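Local coordinates for DNA polymerase (Bacillus phage phi29, PDB 2PY5), which replicates the viral genome by protein-primed, strand-displacing DNA synthesis of high processivity and fidelity, and degrades DNA through its 3'-5' exonuclease activity, at residues Q183-D186 and S192-L195; M188-D193 and L386-G391; Y369-T372 and I378-L381. The protein carries 2 engineered substitutions. One frame throughout, in Å; residues are numbered along the deposited sequence. Where two conformers were deposited one is given.

Contact 1 (Q183-D186 and S192-L195); sequences QGLD and SDSL. With nucleotides of chain C.
Leu185 and Asp193 bring their backbones together, CA to CA 5.6 Å, where the loop after helix 160-182 passes the first turn of helix 190-202. Helix 160-182 ends in a Schellman motif, with Gly184 at positive phi (98°). Leu185 then sits at the centre of an inverse gamma turn, closed by a weak bond of 3.2 Å from Asp186 N to Gly184 O. This turn presents Leu185 to Asp193. The Asp193 carboxylate lies against Leu185, OD2 by the side-chain CB (3.6 Å) and OD1 by the backbone C (3.4 Å). Asp193 CG is anti to its own carbonyl carbon (chi1 -71°), which swings the carboxylate to the N-terminal side of its helix. Asp193 OD1 is also 3.3 Å from Asp186 N, but the angle is too poor for a hydrogen bond. The link is instead made by a water, which donates to Asp193 OD1 at 2.7 Å and, more loosely, to Gly184 O. OD1 further accepts from Arg187 N. OD2 forms a salt bridge with Lys125, whose NZ also bonds Leu185 O. These partners make a charged form of the buried carboxylate likely. One residue earlier, Ser192 OG turns to the bound single strand and donates to OP1 of DA3 of chain C over 2.7 Å, while Arg187 NE bonds the same hydroxyl.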
loop_
_atom_site.group_PDB
_atom_site.type_symbol
_atom_site.label_atom_id
_atom_site.label_comp_id
_atom_site.label_asym_id
_atom_site.label_seq_id
_atom_site.Cartn_x
_atom_site.Cartn_y
_atom_site.Cartn_z
ATOM N N GLN F 183 -2.863 -10.290 -19.616
ATOM C CA GLN F 183 -3.050 -8.885 -19.926
ATOM C C GLN F 183 -1.725 -8.210 -20.293
ATOM O O GLN F 183 -1.735 -7.067 -20.732
ATOM C CB GLN F 183 -3.638 -8.123 -18.728
ATOM C CG GLN F 183 -4.951 -8.622 -18.187
ATOM C CD GLN F 183 -5.879 -9.096 -19.244
ATOM O OE1 GLN F 183 -6.376 -8.298 -20.041
ATOM N NE2 GLN F 183 -6.140 -10.424 -19.269
ATOM N N GLY F 184 -0.612 -8.906 -20.085
ATOM C CA GLY F 184 0.708 -8.347 -20.387
ATOM C C GLY F 184 1.383 -7.784 -19.155
ATOM O O GLY F 184 2.459 -7.198 -19.246
ATOM N N LEU F 185 0.747 -7.976 -18.010
ATOM C CA LEU F 185 1.213 -7.397 -16.755
ATOM C C LEU F 185 2.082 -8.420 -16.040
ATOM O O LEU F 185 1.654 -9.081 -15.092
ATOM C CB LEU F 185 0.010 -6.964 -15.898
ATOM C CG LEU F 185 -0.719 -5.637 -16.192
ATOM C CD1 LEU F 185 -0.425 -5.010 -17.547
ATOM C CD2 LEU F 185 -2.217 -5.774 -15.964
ATOM N N ASP F 186 3.310 -8.583 -16.522
ATOM C CA ASP F 186 4.119 -9.715 -16.053
ATOM C C ASP F 186 5.442 -9.325 -15.401
ATOM O O ASP F 186 6.336 -10.171 -15.267
ATOM C CB ASP F 186 4.371 -10.678 -17.205
ATOM C CG ASP F 186 5.110 -10.053 -18.330
ATOM O OD1 ASP F 186 5.139 -10.662 -19.435
ATOM O OD2 ASP F 186 5.652 -8.934 -18.162
ATOM N N SER F 192 5.683 -1.768 -11.018
ATOM C CA SER F 192 6.573 -1.961 -12.149
ATOM C C SER F 192 5.727 -2.092 -13.412
ATOM O O SER F 192 6.083 -1.528 -14.445
ATOM C CB SER F 192 7.436 -3.192 -11.928
ATOM O OG SER F 192 8.464 -3.290 -12.878
ATOM N N ASP F 193 4.595 -2.777 -13.310
ATOM C CA ASP F 193 3.685 -2.932 -14.464
ATOM C C ASP F 193 3.143 -1.556 -14.869
ATOM O O ASP F 193 3.088 -1.205 -16.075
ATOM C CB ASP F 193 2.500 -3.860 -14.165
ATOM C CG ASP F 193 2.877 -5.313 -14.050
ATOM O OD1 ASP F 193 3.748 -5.766 -14.790
ATOM O OD2 ASP F 193 2.237 -6.025 -13.236
ATOM N N SER F 194 2.737 -0.781 -13.882
ATOM C CA SER F 194 2.177 0.553 -14.139
ATOM C C SER F 194 3.187 1.440 -14.841
ATOM O O SER F 194 2.882 2.112 -15.831
ATOM C CB SER F 194 1.715 1.233 -12.853
ATOM O OG SER F 194 0.474 0.733 -12.426
ATOM N N LEU F 195 4.408 1.472 -14.331
ATOM C CA LEU F 195 5.431 2.325 -14.922
ATOM C C LEU F 195 5.785 1.906 -16.343
ATOM O O LEU F 195 5.977 2.762 -17.208
ATOM C CB LEU F 195 6.682 2.375 -14.031
ATOM C CG LEU F 195 7.777 3.351 -14.454
ATOM C CD1 LEU F 195 7.268 4.781 -14.547
ATOM C CD2 LEU F 195 8.989 3.258 -13.515
ATOM P P DA C 3 11.636 -3.835 -10.981
ATOM O OP1 DA C 3 10.445 -4.523 -11.517
ATOM O OP2 DA C 3 12.155 -2.538 -11.529
ATOM O "O5'" DA C 3 11.450 -3.628 -9.410
ATOM C "C5'" DA C 3 10.716 -4.582 -8.698
ATOM C "C4'" DA C 3 10.970 -4.360 -7.221
ATOM O "O4'" DA C 3 12.363 -4.613 -6.951
ATOM C "C3'" DA C 3 10.723 -2.949 -6.713
ATOM O "O3'" DA C 3 9.428 -2.879 -6.139
ATOM C "C2'" DA C 3 11.782 -2.761 -5.618
ATOM C "C1'" DA C 3 12.903 -3.726 -5.976
ATOM N N9 DA C 3 14.080 -3.193 -6.666
ATOM C C8 DA C 3 14.087 -2.372 -7.772
ATOM N N7 DA C 3 15.291 -2.094 -8.230
ATOM C C5 DA C 3 16.127 -2.788 -7.370
ATOM C C6 DA C 3 17.529 -2.913 -7.296
ATOM N N6 DA C 3 18.366 -2.310 -8.149
ATOM N N1 DA C 3 18.044 -3.691 -6.310
ATOM C C2 DA C 3 17.206 -4.294 -5.455
ATOM N N3 DA C 3 15.871 -4.246 -5.423
ATOM C C4 DA C 3 15.394 -3.478 -6.413
HETATM O O HOH W 1 4.102 -5.087 -17.392
#

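Contact 2 (M188-D193 and L386-G391); sequences MTAGSD and LNSLYG. With EDO (1,2-ethanediol), chain H; nucleotides of chain C.
The N-terminal turn of helix 190-202 meets the short link between helix 376-387 and helix 390-393, with Ala190 and Gly191 set against Ser388. The meeting joins the exonuclease region, at its boundary with the DNA-coordinating region, to the polymerization region. The backbones come close, 4.8 Å from Gly191 CA to Ser388 CA, with no side chain on Gly191 to hold them apart. Gly191 CA gives a CA-H...O contact of 3.6 Å to Ser388 O, with 137° at the hydrogen. Beside it, Ala190 CB touches Ser388 OG at 3.7 Å, and Ser388 CB lies over the Ala190 carbonyl. Ser388 OG stands beside its own backbone N (chi1 -53°), turning it back along its chain to bond Leu384 O.

Thr189 is the N-cap of the helix. Its OG1 accepts from Ser192 N at 2.9 Å, with an N-H...O angle of 156°. The same OG1 donates to OP2 of DC4 of chain C, a short bond of 2.5 Å, so the cap and the phosphate share one hydroxyl. On the other segment, Gly391 O packs on C2' of DC4 of chain C at 3.3 Å. Both sides of the contact therefore touch one nucleotide. Asn387, probably involved in binding template-primer structures, hydrogen-bonds through ND2 and OD1 to a 1,2-ethanediol, probably from the crystallisation liquor.

No conventional hydrogen bond crosses the interface. Close packing and one C-H...O contact join the two segments, while the hydroxyls of Thr189 and Ser388 serve the cap, the DNA and Leu384 O. The helix start may help stabilise the phosphate charge.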
loop_
_atom_site.group_PDB
_atom_site.type_symbol
_atom_site.label_atom_id
_atom_site.label_comp_id
_atom_site.label_asym_id
_atom_site.label_seq_id
_atom_site.Cartn_x
_atom_site.Cartn_y
_atom_site.Cartn_z
ATOM N N MET F 188 7.629 -7.776 -11.949
ATOM C CA MET F 188 7.668 -8.285 -10.603
ATOM C C MET F 188 6.569 -7.749 -9.697
ATOM O O MET F 188 6.130 -8.454 -8.788
ATOM C CB MET F 188 9.036 -8.012 -9.967
ATOM C CG MET F 188 9.265 -8.755 -8.689
ATOM S SD MET F 188 10.885 -8.423 -7.965
ATOM C CE MET F 188 11.890 -8.723 -9.421
ATOM N N THR F 189 6.163 -6.507 -9.934
ATOM C CA THR F 189 5.218 -5.835 -9.049
ATOM C C THR F 189 4.175 -5.055 -9.834
ATOM O O THR F 189 4.430 -4.646 -10.976
ATOM C CB THR F 189 5.958 -4.829 -8.167
ATOM O OG1 THR F 189 6.406 -3.745 -8.962
ATOM C CG2 THR F 189 7.170 -5.490 -7.460
ATOM N N ALA F 190 3.055 -4.759 -9.178
ATOM C CA ALA F 190 2.019 -3.881 -9.744
ATOM C C ALA F 190 2.582 -2.527 -10.158
ATOM O O ALA F 190 2.259 -2.006 -11.238
ATOM C CB ALA F 190 0.860 -3.720 -8.756
ATOM N N GLY F 191 3.442 -1.922 -9.328
ATOM C CA GLY F 191 4.006 -0.632 -9.685
ATOM C C GLY F 191 4.914 -0.694 -10.910
ATOM O O GLY F 191 4.952 0.246 -11.714
ATOM N N SER F 192 5.683 -1.768 -11.018
ATOM C CA SER F 192 6.573 -1.961 -12.149
ATOM C C SER F 192 5.727 -2.092 -13.412
ATOM O O SER F 192 6.083 -1.528 -14.445
ATOM C CB SER F 192 7.436 -3.192 -11.928
ATOM O OG SER F 192 8.464 -3.290 -12.878
ATOM N N ASP F 193 4.595 -2.777 -13.310
ATOM C CA ASP F 193 3.685 -2.932 -14.464
ATOM C C ASP F 193 3.143 -1.556 -14.869
ATOM O O ASP F 193 3.088 -1.205 -16.075
ATOM C CB ASP F 193 2.500 -3.860 -14.165
ATOM C CG ASP F 193 2.877 -5.313 -14.050
ATOM O OD1 ASP F 193 3.748 -5.766 -14.790
ATOM O OD2 ASP F 193 2.237 -6.025 -13.236
ATOM N N LEU F 386 -3.985 2.061 -12.846
ATOM C CA LEU F 386 -4.209 3.481 -12.558
ATOM C C LEU F 386 -3.653 3.879 -11.199
ATOM O O LEU F 386 -3.131 4.981 -11.032
ATOM C CB LEU F 386 -5.707 3.783 -12.608
ATOM C CG LEU F 386 -6.295 3.781 -14.018
ATOM C CD1 LEU F 386 -7.806 3.664 -13.972
ATOM C CD2 LEU F 386 -5.872 5.044 -14.793
ATOM N N ASN F 387 -3.796 2.980 -10.223
ATOM C CA ASN F 387 -3.512 3.310 -8.808
ATOM C C ASN F 387 -2.032 3.149 -8.434
ATOM O O ASN F 387 -1.563 3.772 -7.482
ATOM C CB ASN F 387 -4.376 2.452 -7.876
ATOM C CG ASN F 387 -5.834 2.857 -7.888
ATOM O OD1 ASN F 387 -6.159 4.016 -8.175
ATOM N ND2 ASN F 387 -6.729 1.919 -7.532
ATOM N N SER F 388 -1.301 2.323 -9.176
ATOM C CA SER F 388 0.056 1.931 -8.814
ATOM C C SER F 388 1.149 2.745 -9.527
ATOM O O SER F 388 2.339 2.498 -9.318
ATOM C CB SER F 388 0.263 0.437 -9.110
ATOM O OG SER F 388 -0.724 -0.392 -8.514
ATOM N N LEU F 389 0.759 3.747 -10.304
ATOM C CA LEU F 389 1.736 4.547 -11.042
ATOM C C LEU F 389 2.452 5.641 -10.212
ATOM O O LEU F 389 3.687 5.725 -10.229
ATOM C CB LEU F 389 1.072 5.207 -12.272
ATOM C CG LEU F 389 2.035 5.984 -13.159
ATOM C CD1 LEU F 389 3.243 5.194 -13.632
ATOM C CD2 LEU F 389 1.244 6.526 -14.372
ATOM N N TYR F 390 1.718 6.502 -9.506
ATOM C CA TYR F 390 2.372 7.699 -8.973
ATOM C C TYR F 390 3.498 7.360 -8.009
ATOM O O TYR F 390 4.535 8.027 -7.962
ATOM C CB TYR F 390 1.382 8.689 -8.323
ATOM C CG TYR F 390 1.042 8.414 -6.874
ATOM C CD1 TYR F 390 1.864 8.864 -5.848
ATOM C CD2 TYR F 390 -0.090 7.703 -6.538
ATOM C CE1 TYR F 390 1.563 8.610 -4.541
ATOM C CE2 TYR F 390 -0.400 7.440 -5.215
ATOM C CZ TYR F 390 0.438 7.891 -4.228
ATOM O OH TYR F 390 0.130 7.652 -2.905
ATOM N N GLY F 391 3.285 6.304 -7.225
ATOM C CA GLY F 391 4.242 5.948 -6.198
ATOM C C GLY F 391 5.612 5.584 -6.734
ATOM O O GLY F 391 6.613 5.712 -6.041
HETATM C C1 EDO H . -10.141 3.596 -8.317
HETATM O O1 EDO H . -9.600 2.746 -7.288
HETATM C C2 EDO H . -9.821 2.991 -9.684
HETATM O O2 EDO H . -8.582 3.432 -10.281
ATOM P P DC C 4 8.255 -1.963 -6.734
ATOM O OP1 DC C 4 7.063 -2.187 -5.890
ATOM O OP2 DC C 4 8.209 -2.182 -8.211
ATOM O "O5'" DC C 4 8.843 -0.499 -6.552
ATOM C "C5'" DC C 4 8.938 0.039 -5.256
ATOM C "C4'" DC C 4 8.426 1.469 -5.279
ATOM O "O4'" DC C 4 7.015 1.503 -5.625
ATOM C "C3'" DC C 4 8.503 2.140 -3.921
ATOM O "O3'" DC C 4 9.790 2.670 -3.751
ATOM C "C2'" DC C 4 7.446 3.214 -4.038
ATOM C "C1'" DC C 4 6.379 2.494 -4.841
ATOM N N1 DC C 4 5.334 1.888 -3.975
ATOM C C2 DC C 4 4.441 2.753 -3.318
ATOM O O2 DC C 4 4.555 3.987 -3.450
ATOM N N3 DC C 4 3.471 2.230 -2.532
ATOM C C4 DC C 4 3.366 0.910 -2.403
ATOM N N4 DC C 4 2.380 0.451 -1.617
ATOM C C5 DC C 4 4.254 0.013 -3.064
ATOM C C6 DC C 4 5.218 0.529 -3.833
ATOM P P DA C 3 11.636 -3.835 -10.981
ATOM O OP1 DA C 3 10.445 -4.523 -11.517
ATOM O OP2 DA C 3 12.155 -2.538 -11.529
ATOM O "O5'" DA C 3 11.450 -3.628 -9.410
ATOM C "C5'" DA C 3 10.716 -4.582 -8.698
ATOM C "C4'" DA C 3 10.970 -4.360 -7.221
ATOM O "O4'" DA C 3 12.363 -4.613 -6.951
ATOM C "C3'" DA C 3 10.723 -2.949 -6.713
ATOM O "O3'" DA C 3 9.428 -2.879 -6.139
ATOM C "C2'" DA C 3 11.782 -2.761 -5.618
ATOM C "C1'" DA C 3 12.903 -3.726 -5.976
ATOM N N9 DA C 3 14.080 -3.193 -6.666
ATOM C C8 DA C 3 14.087 -2.372 -7.772
ATOM N N7 DA C 3 15.291 -2.094 -8.230
ATOM C C5 DA C 3 16.127 -2.788 -7.370
ATOM C C6 DA C 3 17.529 -2.913 -7.296
ATOM N N6 DA C 3 18.366 -2.310 -8.149
ATOM N N1 DA C 3 18.044 -3.691 -6.310
ATOM C C2 DA C 3 17.206 -4.294 -5.455
ATOM N N3 DA C 3 15.871 -4.246 -5.423
ATOM C C4 DA C 3 15.394 -3.478 -6.413
#

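Contact 3 (Y369-T372 and I378-L381); sequences YIKT and IKQL
Apolar packing is carried by Ile370 and Ile378, which meet methyl to methyl, CG2 to CG2 at 3.8 Å. In both residues CG1 lies beside the backbone N (chi1 -68° and -70°), which leaves CG2 anti to N and facing the partner helix. Ile370 also packs on Ala382, one turn further along helix 376-387. Ile378 continues onto Gln183 in the loop after helix 160-182.

Aliphatic packing of two lysines forms the second layer. The backbones are nearest here, with Lys371 CA 4.7 Å from Lys379 CA. Lys379 is extended, and its stem runs past the Lys371 carbonyl: CG lies 3.7 Å and CE 3.9 Å from Lys371 O. The stems also touch each other, CG of Lys371 to CG of Lys379 at 4.2 Å. Lys371 is extended too, but its end leaves residues 378-381 and runs toward Ala382 and Lys383, further along helix 376-387.

The charged ends make no contact with each other; Lys371 NZ and Lys379 NZ are 6.7 Å apart. Lys371 passes close to Ser252 and Lys383. Gln380 OE1 accepts from Lys383 NZ and so helps to position that lysine.

Helices 361-373 and 376-387 belong to the fingers subdomain of this B-family polymerase. Lys371 interacts with the phosphates of the incoming nucleotide, and Lys379 helps to stabilise that nucleotide. The bound DNA is about 13 Å away at the nearest atoms. The packing uses the carbon stems, the isoleucines and the Lys371 carbonyl. The ammonium groups are not used in it, consistent with their roles toward the incoming nucleotide; together they probably make this surface positive.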
loop_
_atom_site.group_PDB
_atom_site.type_symbol
_atom_site.label_atom_id
_atom_site.label_comp_id
_atom_site.label_asym_id
_atom_site.label_seq_id
_atom_site.Cartn_x
_atom_site.Cartn_y
_atom_site.Cartn_z
ATOM N N TYR F 369 -10.840 3.718 -19.680
ATOM C CA TYR F 369 -11.751 3.062 -20.622
ATOM C C TYR F 369 -11.894 1.574 -20.328
ATOM O O TYR F 369 -13.003 1.037 -20.291
ATOM C CB TYR F 369 -11.269 3.248 -22.059
ATOM C CG TYR F 369 -12.222 2.656 -23.060
ATOM C CD1 TYR F 369 -13.387 3.323 -23.402
ATOM C CD2 TYR F 369 -11.974 1.421 -23.646
ATOM C CE1 TYR F 369 -14.277 2.786 -24.320
ATOM C CE2 TYR F 369 -12.863 0.867 -24.559
ATOM C CZ TYR F 369 -14.016 1.561 -24.894
ATOM O OH TYR F 369 -14.923 1.049 -25.796
ATOM N N ILE F 370 -10.762 0.906 -20.115
ATOM C CA ILE F 370 -10.774 -0.523 -19.791
ATOM C C ILE F 370 -11.556 -0.763 -18.489
ATOM O O ILE F 370 -12.400 -1.660 -18.420
ATOM C CB ILE F 370 -9.354 -1.109 -19.734
ATOM C CG1 ILE F 370 -8.739 -1.117 -21.141
ATOM C CG2 ILE F 370 -9.389 -2.518 -19.143
ATOM C CD1 ILE F 370 -7.247 -1.381 -21.166
ATOM N N LYS F 371 -11.310 0.066 -17.480
ATOM C CA LYS F 371 -12.040 -0.040 -16.202
ATOM C C LYS F 371 -13.547 0.047 -16.420
ATOM O O LYS F 371 -14.318 -0.784 -15.926
ATOM C CB LYS F 371 -11.601 1.072 -15.248
ATOM C CG LYS F 371 -12.268 1.039 -13.881
ATOM C CD LYS F 371 -11.879 2.282 -13.086
ATOM C CE LYS F 371 -12.819 2.561 -11.923
ATOM N NZ LYS F 371 -12.699 3.992 -11.483
ATOM N N THR F 372 -13.955 1.058 -17.176
ATOM C CA THR F 372 -15.360 1.370 -17.390
ATOM C C THR F 372 -16.073 0.299 -18.222
ATOM O O THR F 372 -17.273 0.078 -18.046
ATOM C CB THR F 372 -15.516 2.779 -18.072
ATOM O OG1 THR F 372 -15.014 3.802 -17.196
ATOM C CG2 THR F 372 -16.980 3.081 -18.401
ATOM N N ILE F 378 -10.452 -8.208 -14.957
ATOM C CA ILE F 378 -9.832 -7.201 -15.815
ATOM C C ILE F 378 -10.103 -5.775 -15.294
ATOM O O ILE F 378 -9.241 -4.883 -15.401
ATOM C CB ILE F 378 -10.254 -7.372 -17.281
ATOM C CG1 ILE F 378 -9.606 -8.645 -17.830
ATOM C CG2 ILE F 378 -9.846 -6.167 -18.110
ATOM C CD1 ILE F 378 -10.089 -9.016 -19.205
ATOM N N LYS F 379 -11.290 -5.569 -14.720
ATOM C CA LYS F 379 -11.602 -4.277 -14.112
ATOM C C LYS F 379 -10.642 -3.998 -12.960
ATOM O O LYS F 379 -10.129 -2.898 -12.842
ATOM C CB LYS F 379 -13.032 -4.224 -13.595
ATOM C CG LYS F 379 -13.410 -2.863 -13.018
ATOM C CD LYS F 379 -14.847 -2.822 -12.593
ATOM C CE LYS F 379 -15.278 -1.423 -12.237
ATOM N NZ LYS F 379 -16.757 -1.332 -12.123
ATOM N N GLN F 380 -10.394 -5.004 -12.120
ATOM C CA GLN F 380 -9.484 -4.819 -10.981
ATOM C C GLN F 380 -8.083 -4.496 -11.452
ATOM O O GLN F 380 -7.353 -3.749 -10.799
ATOM C CB GLN F 380 -9.406 -6.083 -10.099
ATOM C CG GLN F 380 -10.722 -6.587 -9.574
ATOM C CD GLN F 380 -11.656 -5.483 -9.151
ATOM O OE1 GLN F 380 -11.311 -4.652 -8.311
ATOM N NE2 GLN F 380 -12.850 -5.465 -9.735
ATOM N N LEU F 381 -7.673 -5.115 -12.554
ATOM C CA LEU F 381 -6.341 -4.896 -13.068
ATOM C C LEU F 381 -6.204 -3.492 -13.636
ATOM O O LEU F 381 -5.151 -2.883 -13.505
ATOM C CB LEU F 381 -5.979 -5.939 -14.109
ATOM C CG LEU F 381 -5.814 -7.347 -13.552
ATOM C CD1 LEU F 381 -5.641 -8.296 -14.729
ATOM C CD2 LEU F 381 -4.647 -7.453 -12.569
#

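In the fold
Contacts 1 and 2 lie side by side on helix 190-202 and share Ser192 and Asp193; their centres are 8 Å apart. They touch directly, with Ser194 OG 3.3 Å from Ser388 CB. Helix 376-387 runs between contacts 2 and 3, whose centres are 15 Å apart. Contact 1 also reaches contact 3, 14 Å away between centres, as Gln183 CG packs on Leu381 CD1 at 3.5 Å. The loop after the exonuclease helix 160-182 thus rests on the fingers. Ligands divide the set: the shared Ser192 bonds the phosphate of DA3 of chain C, Thr189 of contact 2 bonds that of DC4 of chain C, and contact 3 carries lysines for the incoming nucleotide.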